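Local coordinates for protein gene product PA4716 (Pseudomonas aeruginosa, PDB 1U0K) that belongs to the PhzF family and is probably an isomerase, although its function has not been established, at residues Leu10-Glu15 against Ala75-Leu80; Gly22-Asp27 against Leu44-Ser49; Ala39-Leu44 against Arg64-Glu69. One frame throughout, in Å; residues are numbered along the deposited sequence.

Contact 1. Residues Leu10-Glu15 against Ala75-Leu80; sequences LDVFAE and AGHPLL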
loop_
_atom_site.group_PDB
_atom_site.type_symbol
_atom_site.label_atom_id
_atom_site.label_comp_id
_atom_site.label_asym_id
_atom_site.label_seq_id
_atom_site.Cartn_x
_atom_site.Cartn_y
_atom_site.Cartn_z
ATOM N N LEU A 10 -10.813 -2.640 -8.710
ATOM C CA LEU A 10 -11.061 -3.954 -9.293
ATOM C C LEU A 10 -10.152 -4.981 -8.644
ATOM O O LEU A 10 -9.109 -4.636 -8.109
ATOM C CB LEU A 10 -10.736 -3.938 -10.797
ATOM C CG LEU A 10 -11.764 -3.354 -11.760
ATOM C CD1 LEU A 10 -11.988 -1.892 -11.555
ATOM C CD2 LEU A 10 -11.315 -3.611 -13.189
ATOM N N ASP A 11 -10.536 -6.246 -8.735
ATOM C CA ASP A 11 -9.625 -7.347 -8.445
ATOM C C ASP A 11 -9.382 -8.159 -9.699
ATOM O O ASP A 11 -10.325 -8.529 -10.390
ATOM C CB ASP A 11 -10.216 -8.259 -7.388
ATOM C CG ASP A 11 -10.215 -7.636 -6.033
ATOM O OD1 ASP A 11 -9.286 -6.849 -5.724
ATOM O OD2 ASP A 11 -11.113 -7.872 -5.212
ATOM N N VAL A 12 -8.114 -8.451 -9.967
ATOM C CA VAL A 12 -7.715 -9.219 -11.143
ATOM C C VAL A 12 -7.167 -10.580 -10.695
ATOM O O VAL A 12 -6.504 -10.684 -9.652
ATOM C CB VAL A 12 -6.652 -8.458 -11.957
ATOM C CG1 VAL A 12 -6.295 -9.225 -13.244
ATOM C CG2 VAL A 12 -7.130 -7.039 -12.292
ATOM N N PHE A 13 -7.441 -11.606 -11.500
ATOM C CA PHE A 13 -7.208 -13.011 -11.128
ATOM C C PHE A 13 -8.056 -13.377 -9.908
ATOM O O PHE A 13 -7.571 -13.962 -8.931
ATOM C CB PHE A 13 -5.725 -13.298 -10.893
ATOM C CG PHE A 13 -4.839 -12.940 -12.064
ATOM C CD1 PHE A 13 -3.843 -11.983 -11.931
ATOM C CD2 PHE A 13 -4.992 -13.568 -13.289
ATOM C CE1 PHE A 13 -3.020 -11.655 -12.987
ATOM C CE2 PHE A 13 -4.164 -13.242 -14.361
ATOM C CZ PHE A 13 -3.180 -12.288 -14.210
ATOM N N ALA A 14 -9.339 -13.042 -10.004
ATOM C CA ALA A 14 -10.279 -13.092 -8.890
ATOM C C ALA A 14 -11.635 -13.573 -9.387
ATOM O O ALA A 14 -12.277 -12.918 -10.208
ATOM C CB ALA A 14 -10.405 -11.694 -8.249
ATOM N N GLU A 15 -12.077 -14.730 -8.899
ATOM C CA GLU A 15 -13.398 -15.233 -9.241
ATOM C C GLU A 15 -14.470 -14.719 -8.285
ATOM O O GLU A 15 -15.653 -14.811 -8.592
ATOM C CB GLU A 15 -13.395 -16.762 -9.306
ATOM C CG GLU A 15 -12.392 -17.273 -10.329
ATOM C CD GLU A 15 -12.550 -18.729 -10.714
ATOM O OE1 GLU A 15 -11.501 -19.393 -10.915
ATOM O OE2 GLU A 15 -13.697 -19.209 -10.849
ATOM N N ALA A 75 3.535 -4.641 -20.767
ATOM C CA ALA A 75 2.372 -5.520 -20.700
ATOM C C ALA A 75 2.263 -6.176 -19.320
ATOM O O ALA A 75 3.240 -6.750 -18.841
ATOM C CB ALA A 75 2.459 -6.589 -21.797
ATOM N N GLY A 76 1.095 -6.054 -18.683
ATOM C CA GLY A 76 0.849 -6.626 -17.353
ATOM C C GLY A 76 -0.639 -6.790 -17.056
ATOM O O GLY A 76 -1.468 -6.356 -17.860
ATOM N N HIS A 77 -0.979 -7.372 -15.897
ATOM C CA HIS A 77 -2.379 -7.571 -15.475
ATOM C C HIS A 77 -3.259 -6.301 -15.221
ATOM O O HIS A 77 -4.484 -6.413 -15.191
ATOM C CB HIS A 77 -2.451 -8.467 -14.241
ATOM C CG HIS A 77 -1.970 -7.787 -13.009
ATOM N ND1 HIS A 77 -0.631 -7.587 -12.754
ATOM C CD2 HIS A 77 -2.642 -7.176 -12.009
ATOM C CE1 HIS A 77 -0.502 -6.900 -11.635
ATOM N NE2 HIS A 77 -1.706 -6.636 -11.166
ATOM N N PRO A 78 -2.692 -5.114 -15.014
ATOM C CA PRO A 78 -3.524 -3.905 -15.097
ATOM C C PRO A 78 -4.276 -3.812 -16.423
ATOM O O PRO A 78 -5.363 -3.251 -16.460
ATOM C CB PRO A 78 -2.513 -2.773 -14.948
ATOM C CG PRO A 78 -1.472 -3.368 -14.083
ATOM C CD PRO A 78 -1.307 -4.767 -14.636
ATOM N N LEU A 79 -3.719 -4.369 -17.495
ATOM C CA LEU A 79 -4.396 -4.356 -18.790
ATOM C C LEU A 79 -5.651 -5.238 -18.785
ATOM O O LEU A 79 -6.654 -4.855 -19.377
ATOM C CB LEU A 79 -3.450 -4.755 -19.936
ATOM C CG LEU A 79 -2.189 -3.916 -20.170
ATOM C CD1 LEU A 79 -1.420 -4.456 -21.383
ATOM C CD2 LEU A 79 -2.443 -2.449 -20.384
ATOM N N LEU A 80 -5.607 -6.376 -18.098
ATOM C CA LEU A 80 -6.777 -7.233 -17.938
ATOM C C LEU A 80 -7.902 -6.503 -17.220
ATOM O O LEU A 80 -9.061 -6.579 -17.630
ATOM C CB LEU A 80 -6.429 -8.488 -17.147
ATOM C CG LEU A 80 -5.419 -9.414 -17.812
ATOM C CD1 LEU A 80 -5.220 -10.630 -16.915
ATOM C CD2 LEU A 80 -5.845 -9.808 -19.224
#

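Contact 2. Residues Gly22-Asp27 against Leu44-Ser49; sequences GLAVFD and LRQFES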
loop_
_atom_site.group_PDB
_atom_site.type_symbol
_atom_site.label_atom_id
_atom_site.label_comp_id
_atom_site.label_asym_id
_atom_site.label_seq_id
_atom_site.Cartn_x
_atom_site.Cartn_y
_atom_site.Cartn_z
ATOM N N GLY A 22 -5.620 -6.520 -6.219
ATOM C CA GLY A 22 -6.325 -5.260 -6.311
ATOM C C GLY A 22 -5.649 -4.306 -7.269
ATOM O O GLY A 22 -4.421 -4.270 -7.389
ATOM N N LEU A 23 -6.472 -3.516 -7.944
ATOM C CA LEU A 23 -6.037 -2.591 -8.988
ATOM C C LEU A 23 -6.943 -1.383 -9.018
ATOM O O LEU A 23 -8.168 -1.543 -8.968
ATOM C CB LEU A 23 -6.153 -3.291 -10.338
ATOM C CG LEU A 23 -5.911 -2.481 -11.607
ATOM C CD1 LEU A 23 -4.436 -2.184 -11.770
ATOM C CD2 LEU A 23 -6.450 -3.236 -12.812
ATOM N N ALA A 24 -6.373 -0.184 -9.161
ATOM C CA ALA A 24 -7.156 1.010 -9.462
ATOM C C ALA A 24 -7.043 1.353 -10.943
ATOM O O ALA A 24 -5.952 1.315 -11.513
ATOM C CB ALA A 24 -6.725 2.184 -8.632
ATOM N N VAL A 25 -8.178 1.677 -11.560
ATOM C CA VAL A 25 -8.240 2.050 -12.968
ATOM C C VAL A 25 -8.889 3.414 -13.107
ATOM O O VAL A 25 -9.979 3.621 -12.603
ATOM C CB VAL A 25 -9.085 1.046 -13.775
ATOM C CG1 VAL A 25 -9.139 1.443 -15.264
ATOM C CG2 VAL A 25 -8.569 -0.374 -13.612
ATOM N N PHE A 26 -8.215 4.337 -13.779
ATOM C CA PHE A 26 -8.752 5.656 -14.092
ATOM C C PHE A 26 -9.158 5.576 -15.567
ATOM O O PHE A 26 -8.310 5.482 -16.436
ATOM C CB PHE A 26 -7.699 6.748 -13.855
ATOM C CG PHE A 26 -7.367 6.993 -12.404
ATOM C CD1 PHE A 26 -6.703 6.041 -11.653
ATOM C CD2 PHE A 26 -7.712 8.204 -11.796
ATOM C CE1 PHE A 26 -6.388 6.283 -10.308
ATOM C CE2 PHE A 26 -7.380 8.448 -10.473
ATOM C CZ PHE A 26 -6.737 7.497 -9.739
ATOM N N ASP A 27 -10.454 5.590 -15.850
ATOM C CA ASP A 27 -10.907 5.346 -17.222
ATOM C C ASP A 27 -10.744 6.527 -18.166
ATOM O O ASP A 27 -10.794 6.344 -19.386
ATOM C CB ASP A 27 -12.351 4.849 -17.247
ATOM C CG ASP A 27 -13.326 5.893 -16.822
ATOM O OD1 ASP A 27 -13.342 6.224 -15.633
ATOM O OD2 ASP A 27 -14.113 6.430 -17.622
ATOM N N LEU A 44 -3.766 5.741 -3.754
ATOM C CA LEU A 44 -4.652 4.590 -3.697
ATOM C C LEU A 44 -3.973 3.330 -3.169
ATOM O O LEU A 44 -4.655 2.409 -2.726
ATOM C CB LEU A 44 -5.287 4.356 -5.062
ATOM C CG LEU A 44 -6.156 5.521 -5.542
ATOM C CD1 LEU A 44 -6.863 5.159 -6.832
ATOM C CD2 LEU A 44 -7.152 5.956 -4.452
ATOM N N ARG A 45 -2.639 3.283 -3.211
ATOM C CA ARG A 45 -1.821 2.228 -2.589
ATOM C C ARG A 45 -2.049 0.814 -3.118
ATOM O O ARG A 45 -1.611 -0.165 -2.509
ATOM C CB ARG A 45 -1.950 2.289 -1.062
ATOM C CG ARG A 45 -1.479 3.615 -0.526
ATOM C CD ARG A 45 -1.857 3.844 0.897
ATOM N NE ARG A 45 -1.199 2.906 1.792
ATOM C CZ ARG A 45 -0.033 3.107 2.381
ATOM N NH1 ARG A 45 0.657 4.211 2.138
ATOM N NH2 ARG A 45 0.450 2.191 3.216
ATOM N N GLN A 46 -2.698 0.697 -4.271
ATOM C CA GLN A 46 -2.738 -0.569 -4.971
ATOM C C GLN A 46 -1.354 -0.806 -5.577
ATOM O O GLN A 46 -0.653 0.160 -5.887
ATOM C CB GLN A 46 -3.833 -0.535 -6.041
ATOM C CG GLN A 46 -5.190 -0.173 -5.468
ATOM C CD GLN A 46 -5.661 -1.174 -4.417
ATOM O OE1 GLN A 46 -5.729 -2.369 -4.690
ATOM N NE2 GLN A 46 -5.976 -0.685 -3.210
ATOM N N PHE A 47 -0.957 -2.057 -5.710
ATOM C CA PHE A 47 0.400 -2.384 -6.164
ATOM C C PHE A 47 0.662 -1.680 -7.502
ATOM O O PHE A 47 1.751 -1.166 -7.729
ATOM C CB PHE A 47 0.616 -3.893 -6.272
ATOM C CG PHE A 47 2.072 -4.307 -6.300
ATOM C CD1 PHE A 47 2.725 -4.711 -5.134
ATOM C CD2 PHE A 47 2.787 -4.292 -7.487
ATOM C CE1 PHE A 47 4.070 -5.101 -5.163
ATOM C CE2 PHE A 47 4.137 -4.670 -7.515
ATOM C CZ PHE A 47 4.770 -5.069 -6.359
ATOM N N GLU A 48 -0.343 -1.666 -8.365
ATOM C CA GLU A 48 -0.329 -0.839 -9.573
ATOM C C GLU A 48 -1.649 -0.101 -9.742
ATOM O O GLU A 48 -2.697 -0.586 -9.306
ATOM C CB GLU A 48 -0.064 -1.704 -10.809
ATOM C CG GLU A 48 1.345 -2.253 -10.846
ATOM C CD GLU A 48 1.640 -3.098 -12.060
ATOM O OE1 GLU A 48 1.115 -4.218 -12.154
ATOM O OE2 GLU A 48 2.426 -2.646 -12.919
ATOM N N SER A 49 -1.564 1.095 -10.319
ATOM C CA SER A 49 -2.715 1.803 -10.891
ATOM C C SER A 49 -2.483 1.950 -12.396
ATOM O O SER A 49 -1.349 2.058 -12.848
ATOM C CB SER A 49 -2.919 3.187 -10.273
ATOM O OG SER A 49 -3.392 3.118 -8.933
HETATM O O HOH W 1 -2.812 -4.186 -5.067
HETATM O O HOH W 2 -2.456 -3.702 -8.947
#

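Contact 3. Residues Ala39-Leu44 against Arg64-Glu69; sequences AWTREL and RIFTLE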
loop_
_atom_site.group_PDB
_atom_site.type_symbol
_atom_site.label_atom_id
_atom_site.label_comp_id
_atom_site.label_asym_id
_atom_site.label_seq_id
_atom_site.Cartn_x
_atom_site.Cartn_y
_atom_site.Cartn_z
ATOM N N ALA A 39 1.254 10.487 -8.217
ATOM C CA ALA A 39 0.730 10.884 -6.910
ATOM C C ALA A 39 -0.568 10.135 -6.591
ATOM O O ALA A 39 -0.773 9.730 -5.452
ATOM C CB ALA A 39 0.530 12.382 -6.833
ATOM N N TRP A 40 -1.438 9.956 -7.587
ATOM C CA TRP A 40 -2.691 9.202 -7.399
ATOM C C TRP A 40 -2.396 7.732 -7.147
ATOM O O TRP A 40 -3.097 7.077 -6.374
ATOM C CB TRP A 40 -3.638 9.362 -8.604
ATOM C CG TRP A 40 -4.587 10.478 -8.467
ATOM C CD1 TRP A 40 -4.567 11.663 -9.130
ATOM C CD2 TRP A 40 -5.684 10.545 -7.560
ATOM N NE1 TRP A 40 -5.615 12.453 -8.719
ATOM C CE2 TRP A 40 -6.312 11.787 -7.748
ATOM C CE3 TRP A 40 -6.223 9.661 -6.621
ATOM C CZ2 TRP A 40 -7.445 12.170 -7.024
ATOM C CZ3 TRP A 40 -7.341 10.050 -5.896
ATOM C CH2 TRP A 40 -7.935 11.288 -6.103
ATOM N N THR A 41 -1.359 7.194 -7.779
ATOM C CA THR A 41 -0.966 5.805 -7.546
ATOM C C THR A 41 -0.579 5.633 -6.071
ATOM O O THR A 41 -0.972 4.662 -5.419
ATOM C CB THR A 41 0.191 5.434 -8.491
ATOM O OG1 THR A 41 -0.254 5.545 -9.857
ATOM C CG2 THR A 41 0.581 3.971 -8.331
ATOM N N ARG A 42 0.183 6.585 -5.545
ATOM C CA ARG A 42 0.599 6.563 -4.140
ATOM C C ARG A 42 -0.587 6.787 -3.209
ATOM O O ARG A 42 -0.625 6.242 -2.100
ATOM C CB ARG A 42 1.700 7.588 -3.901
ATOM C CG ARG A 42 3.018 7.122 -4.458
ATOM C CD ARG A 42 4.047 8.214 -4.636
ATOM N NE ARG A 42 5.244 7.636 -5.233
ATOM C CZ ARG A 42 6.266 8.333 -5.719
ATOM N NH1 ARG A 42 6.263 9.657 -5.682
ATOM N NH2 ARG A 42 7.302 7.694 -6.244
ATOM N N GLU A 43 -1.559 7.571 -3.655
ATOM C CA GLU A 43 -2.783 7.796 -2.886
ATOM C C GLU A 43 -3.559 6.494 -2.683
ATOM O O GLU A 43 -3.955 6.177 -1.560
ATOM C CB GLU A 43 -3.678 8.804 -3.600
ATOM C CG GLU A 43 -4.913 9.219 -2.825
ATOM C CD GLU A 43 -4.604 10.057 -1.614
ATOM O OE1 GLU A 43 -5.463 10.112 -0.722
ATOM O OE2 GLU A 43 -3.528 10.702 -1.562
ATOM N N LEU A 44 -3.766 5.741 -3.754
ATOM C CA LEU A 44 -4.652 4.590 -3.697
ATOM C C LEU A 44 -3.973 3.330 -3.169
ATOM O O LEU A 44 -4.655 2.409 -2.726
ATOM C CB LEU A 44 -5.287 4.356 -5.062
ATOM C CG LEU A 44 -6.156 5.521 -5.542
ATOM C CD1 LEU A 44 -6.863 5.159 -6.832
ATOM C CD2 LEU A 44 -7.152 5.956 -4.452
ATOM N N ARG A 64 -1.140 4.083 -19.169
ATOM C CA ARG A 64 0.046 4.362 -18.383
ATOM C C ARG A 64 -0.113 3.561 -17.091
ATOM O O ARG A 64 -1.158 3.639 -16.441
ATOM C CB ARG A 64 0.162 5.853 -18.056
ATOM C CG ARG A 64 0.131 6.823 -19.241
ATOM C CD ARG A 64 1.423 6.928 -19.996
ATOM N NE ARG A 64 2.544 7.446 -19.214
ATOM C CZ ARG A 64 2.806 8.725 -18.984
ATOM N NH1 ARG A 64 2.010 9.692 -19.417
ATOM N NH2 ARG A 64 3.889 9.035 -18.289
ATOM N N ILE A 65 0.904 2.775 -16.753
ATOM C CA ILE A 65 0.889 1.927 -15.564
ATOM C C ILE A 65 1.970 2.372 -14.606
ATOM O O ILE A 65 3.115 2.562 -15.002
ATOM C CB ILE A 65 1.111 0.441 -15.927
ATOM C CG1 ILE A 65 0.015 -0.078 -16.858
ATOM C CG2 ILE A 65 1.173 -0.400 -14.674
ATOM C CD1 ILE A 65 0.342 -1.417 -17.499
ATOM N N PHE A 66 1.597 2.555 -13.342
ATOM C CA PHE A 66 2.527 2.939 -12.299
ATOM C C PHE A 66 2.465 1.993 -11.120
ATOM O O PHE A 66 1.387 1.552 -10.715
ATOM C CB PHE A 66 2.207 4.330 -11.772
ATOM C CG PHE A 66 2.433 5.433 -12.763
ATOM C CD1 PHE A 66 1.509 5.683 -13.756
ATOM C CD2 PHE A 66 3.555 6.244 -12.666
ATOM C CE1 PHE A 66 1.725 6.713 -14.661
ATOM C CE2 PHE A 66 3.774 7.269 -13.574
ATOM C CZ PHE A 66 2.861 7.497 -14.566
ATOM N N THR A 67 3.633 1.720 -10.546
ATOM C CA THR A 67 3.707 1.216 -9.176
ATOM C C THR A 67 3.899 2.402 -8.241
ATOM O O THR A 67 4.007 3.534 -8.675
ATOM C CB THR A 67 4.862 0.222 -8.981
ATOM O OG1 THR A 67 6.106 0.919 -9.121
ATOM C CG2 THR A 67 4.865 -0.865 -10.010
ATOM N N LEU A 68 3.995 2.142 -6.946
ATOM C CA LEU A 68 4.256 3.219 -6.010
ATOM C C LEU A 68 5.671 3.763 -6.183
ATOM O O LEU A 68 5.961 4.857 -5.717
ATOM C CB LEU A 68 4.006 2.779 -4.560
ATOM C CG LEU A 68 2.570 3.058 -4.117
ATOM C CD1 LEU A 68 1.608 2.055 -4.698
ATOM C CD2 LEU A 68 2.446 3.086 -2.610
ATOM N N GLU A 69 6.535 3.014 -6.865
ATOM C CA GLU A 69 7.923 3.440 -7.074
ATOM C C GLU A 69 8.126 4.235 -8.361
ATOM O O GLU A 69 8.851 5.239 -8.362
ATOM C CB GLU A 69 8.849 2.217 -7.057
ATOM C CG GLU A 69 9.137 1.695 -5.653
ATOM C CD GLU A 69 8.181 0.620 -5.174
ATOM O OE1 GLU A 69 7.042 0.525 -5.689
ATOM O OE2 GLU A 69 8.576 -0.137 -4.256
#

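Contact 1. Residues Leu10-Glu15 against Ala75-Leu80
V12 and F13 meet H77 and L80 in a buried apolar contact. The side chains of V12 and L80 cross at about a right angle, and so do those of F13 and H77. V12 has CG1 anti to its backbone N (chi1 -176°). This methyl reaches L80 CB at 4.0 Å and H77 O at 3.9 Å. The other methyl, CG2, also lies near H77 O. F13 follows the end of strand 6-12 and has a left-handed backbone conformation with positive phi. Its CB does not point at the other segment, but the ring comes nearer at its far end. F13 CE1 stands 3.5 Å from H77 CB, and CZ lies close to the same carbon. V12 CG1 also lies over one face of the F13 ring, offset toward the rim, 3.9 Å above the plane. In the PhzF family each lobe is a mixed β-sheet curled around a central helix. Here helix 78-90 fills the lobe, and the contact joins the beginning of that helix to the end of strand 6-12. L80 comes from the first turn of the helix. L80 CD1 is 3.8 Å from both CZ and CE2 of the F13 ring. H77 has its CG in the crowded position between the backbone N and the carbonyl carbon (chi1 72°). Its imidazole takes P78 CD over the centre of one face, 3.4 Å above the plane. V12 CB sits at the imidazole edge, near its plane. H77 ND1 has a weak hydrogen bond with G222 N, and the H77 side chain also touches that of E48, the predicted active-site residue.

Contact 2. Residues Gly22-Asp27 against Leu44-Ser49
A24 and S49 form a parallel β bridge between strands 21-26 and 48-54. Helix 34-44 connects these neighbouring strands, which belong to the curled sheet of the N-terminal PhzF lobe. Both side chains point to the same face. A24 CB is 3.5 Å from S49 OG. On the backbone, S49 CA makes a CA-H...O contact of 3.3 Å with A24 O. L44, at the end of the helix, lies against A24: its CD1 is 3.5 Å from A24 CB, which is tight for two carbons. The same CD1 meets the ring of F26, tip to tip. The A24 backbone N is buried and has no partner in the model; the nearby Q46 CG is 3.9 Å from it. Q46 bends at chi2 (-61°), which turns CD back from an extended path. Its OE1 lies 3.2 Å from G22 C and accepts a hydrogen bond from Q9 NE2. NE2 bonds to E43 O of the second subunit and, weakly, to L44 O. The amide is thus bonded both to strand 6-12, through Q9, and to the second subunit. E48, the predicted active-site residue, borders the bridge. Two waters join the segments beside it. Water 1 is bonded to G22 O and F47 N. Water 2 donates to G22 O at 2.6 Å and accepts from E48 N at 3.0 Å.

Contact 3. Residues Ala39-Leu44 against Arg64-Glu69
R42 reaches from helix 34-44 to the backbone carbonyl of L68, near the end of strand 60-67. This is a helix-on-sheet contact in the N-terminal lobe of the PhzF fold, with an arginine side-on to one carbonyl oxygen. Both NE and NH2 of R42 donate to that oxygen. The NE bond to L68 O, 2.9 Å, is fairly straight, with an N-H...O angle of 160°. The NH2 bond to L68 O, 3.2 Å, is more bent, at 140°. L68 O lies in the guanidinium plane, at its edge, so it is gripped by two nitrogens at once. Both donors are somewhat tilted from the carbonyl plane. The R42 chain is extended from CG to NE, and it slides past the L68 side chain in the opposite direction. R42 NH1 has a long, weak ion pair with E253 of the second subunit. E43, on the same helix, is bound by R254 and Q9 of that subunit. T41 faces the strand. Its OG1 is hydrogen-bonded to M37 O, one turn back in the helix. T41 OG1 also sits 3.3 Å from F66 CB, a packing contact. The side chains of T41 and F66 cross at about a right angle. T41 CG2 lies against the backbone, 3.5 Å from T67 O. L68 CD1 packs on the helix at T41 O, 3.7 Å away. The hydroxyl of T67 serves two backbone amides. One is E70 N. The other is nearer in the chain: E69 N donates to T67 OG1 at 3.1 Å, closing an ST turn.

From the N terminus, strand 6-12 ends within 10-15, the first half of contact 1. Strand 21-26 comes next, and the chain returns through helix 34-44 to strand 48-54, where contact 2 closes the first loop. Contact 3 then closes a loop from that helix to strand 60-67. Contacts 2 and 3 cross along the chain and share L44. Contact 1 closes last and encloses both; 75-80 leads into helix 78-90, which it ties to strand 6-12. Backbone bonds knit them together: L10 O meets L23 N, and S49 N meets F66 O. E48 of contact 2 meets the other two: H77 and P78 of contact 1 and I65 of contact 3 pack on its carboxylate. Contacts 2 and 3 also touch the second subunit.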